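Local coordinates for protein diguanylate cyclase (Marinobacter aquaeolei VT8, PDB 3IGN) that probably makes the second messenger cyclic di-GMP from two GTP molecules through its GGDEF domain, here with the cyclic dinucleotide product bound, at residues A28-E31 and R32-Y36. Residues are numbered along the deposited sequence; the frame is centred on the assembly and turned at random.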
loop_
_atom_site.group_PDB
_atom_site.type_symbol
_atom_site.label_atom_id
_atom_site.label_comp_id
_atom_site.label_asym_id
_atom_site.label_seq_id
_atom_site.Cartn_x
_atom_site.Cartn_y
_atom_site.Cartn_z
ATOM N N ALA A 28 9.219 -1.589 -14.125
ATOM C CA ALA A 28 10.398 -0.786 -14.451
ATOM C C ALA A 28 11.431 -0.885 -13.333
ATOM O O ALA A 28 12.634 -1.018 -13.597
ATOM C CB ALA A 28 10.004 0.666 -14.675
ATOM N N GLU A 29 10.972 -0.825 -12.084
ATOM C CA GLU A 29 11.903 -0.924 -10.961
ATOM C C GLU A 29 12.520 -2.325 -10.893
ATOM O O GLU A 29 13.699 -2.477 -10.559
ATOM C CB GLU A 29 11.200 -0.585 -9.649
ATOM C CG GLU A 29 12.140 -0.455 -8.435
ATOM C CD GLU A 29 13.125 0.707 -8.547
ATOM O OE1 GLU A 29 12.774 1.759 -9.119
ATOM O OE2 GLU A 29 14.252 0.588 -8.033
ATOM N N TYR A 30 11.725 -3.342 -11.217
ATOM C CA TYR A 30 12.199 -4.726 -11.224
ATOM C C TYR A 30 13.348 -4.888 -12.222
ATOM O O TYR A 30 14.379 -5.483 -11.902
ATOM C CB TYR A 30 11.053 -5.683 -11.603
ATOM C CG TYR A 30 11.489 -7.116 -11.790
ATOM C CD1 TYR A 30 11.667 -7.962 -10.692
ATOM C CD2 TYR A 30 11.770 -7.618 -13.058
ATOM C CE1 TYR A 30 12.123 -9.268 -10.851
ATOM C CE2 TYR A 30 12.232 -8.924 -13.231
ATOM C CZ TYR A 30 12.409 -9.739 -12.119
ATOM O OH TYR A 30 12.918 -11.007 -12.271
ATOM N N GLU A 31 13.178 -4.363 -13.433
ATOM C CA GLU A 31 14.234 -4.470 -14.445
ATOM C C GLU A 31 15.466 -3.650 -14.072
ATOM O O GLU A 31 16.591 -4.025 -14.418
ATOM C CB GLU A 31 13.715 -4.040 -15.825
ATOM C CG GLU A 31 12.779 -5.045 -16.477
ATOM C CD GLU A 31 13.435 -6.403 -16.718
ATOM O OE1 GLU A 31 14.685 -6.470 -16.830
ATOM O OE2 GLU A 31 12.702 -7.405 -16.809
ATOM N N ARG A 32 15.265 -2.541 -13.363
ATOM C CA ARG A 32 16.380 -1.710 -12.927
ATOM C C ARG A 32 17.194 -2.530 -11.930
ATOM O O ARG A 32 18.423 -2.537 -11.973
ATOM C CB ARG A 32 15.878 -0.426 -12.266
ATOM C CG ARG A 32 16.982 0.577 -11.907
ATOM C CD ARG A 32 16.378 1.919 -11.472
ATOM N NE ARG A 32 17.388 2.855 -10.974
ATOM C CZ ARG A 32 17.347 4.166 -11.175
ATOM N NH1 ARG A 32 16.344 4.698 -11.867
ATOM N NH2 ARG A 32 18.320 4.947 -10.720
ATOM N N PHE A 33 16.491 -3.241 -11.050
ATOM C CA PHE A 33 17.144 -4.105 -10.065
ATOM C C PHE A 33 17.904 -5.252 -10.748
ATOM O O PHE A 33 19.041 -5.555 -10.382
ATOM C CB PHE A 33 16.112 -4.718 -9.107
ATOM C CG PHE A 33 16.672 -5.846 -8.262
ATOM C CD1 PHE A 33 17.324 -5.577 -7.055
ATOM C CD2 PHE A 33 16.596 -7.167 -8.707
ATOM C CE1 PHE A 33 17.895 -6.609 -6.304
ATOM C CE2 PHE A 33 17.166 -8.209 -7.967
ATOM C CZ PHE A 33 17.816 -7.929 -6.764
ATOM N N ARG A 34 17.270 -5.908 -11.715
ATOM C CA ARG A 34 17.919 -7.019 -12.404
ATOM C C ARG A 34 19.224 -6.564 -13.036
ATOM O O ARG A 34 20.167 -7.337 -13.179
ATOM C CB ARG A 34 17.004 -7.599 -13.489
ATOM C CG ARG A 34 15.792 -8.346 -12.957
ATOM C CD ARG A 34 16.179 -9.486 -12.011
ATOM N NE ARG A 34 16.918 -10.560 -12.684
ATOM C CZ ARG A 34 17.277 -11.686 -12.079
ATOM N NH1 ARG A 34 16.964 -11.876 -10.804
ATOM N NH2 ARG A 34 17.951 -12.618 -12.743
ATOM N N ARG A 35 19.283 -5.290 -13.387
ATOM C CA ARG A 35 20.460 -4.738 -14.030
ATOM C C ARG A 35 21.511 -4.205 -13.047
ATOM O O ARG A 35 22.709 -4.450 -13.207
ATOM C CB ARG A 35 20.014 -3.602 -14.955
ATOM C CG ARG A 35 21.083 -3.077 -15.872
ATOM C CD ARG A 35 21.090 -3.856 -17.171
ATOM N NE ARG A 35 22.422 -4.357 -17.436
ATOM C CZ ARG A 35 22.839 -4.839 -18.600
ATOM N NH1 ARG A 35 22.030 -4.900 -19.652
ATOM N NH2 ARG A 35 24.087 -5.250 -18.709
ATOM N N TYR A 36 21.056 -3.504 -12.016
ATOM C CA TYR A 36 21.955 -2.868 -11.065
ATOM C C TYR A 36 22.007 -3.380 -9.629
ATOM O O TYR A 36 22.913 -3.011 -8.888
ATOM C CB TYR A 36 21.677 -1.358 -11.083
ATOM C CG TYR A 36 21.843 -0.756 -12.466
ATOM C CD1 TYR A 36 23.103 -0.657 -13.055
ATOM C CD2 TYR A 36 20.732 -0.332 -13.211
ATOM C CE1 TYR A 36 23.258 -0.163 -14.346
ATOM C CE2 TYR A 36 20.879 0.171 -14.508
ATOM C CZ TYR A 36 22.147 0.248 -15.069
ATOM O OH TYR A 36 22.307 0.708 -16.352
#
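Y30 and R34, one turn apart on helix 19-36, illustrate how an aromatic ring and the aliphatic part of an arginine pair along a helix. R34 CG sits over one face of the Y30 ring, 4.0 Å from its centroid, in a CH-pi contact displaced toward the rim. With Y30 CG anti to the backbone N (chi1 173°), the ring runs alongside the arginine. R34 CG, anti to the carbonyl carbon (chi1 -70°), and the bend at chi2 bring CD to 3.6 Å from Y30 OH; the further bend at chi3 turns the guanidinium. Ring and guanidinium planes are nearly parallel, 13° apart, yet each group is hydrogen-bonded to a different backbone carbonyl, Y30 OH to P141 O and R34 NH1 to E139 O. R34 N also donates a backbone hydrogen bond to Y30 O (2.9 Å), one of the helical bonds that space the two residues a turn apart. Replacing Y30 by an alanine is likely to leave R34 CG without the ring face it lies on and P141 O without its hydroxyl partner. E29 OE2 remains 4.9 Å from R32 NE. Thus the C-terminal end of helix 19-36 meets the segment after strand 130-136 through Y30 and R34, while E29 bonds weakly to Q38 and T40 and touches strand 90-96.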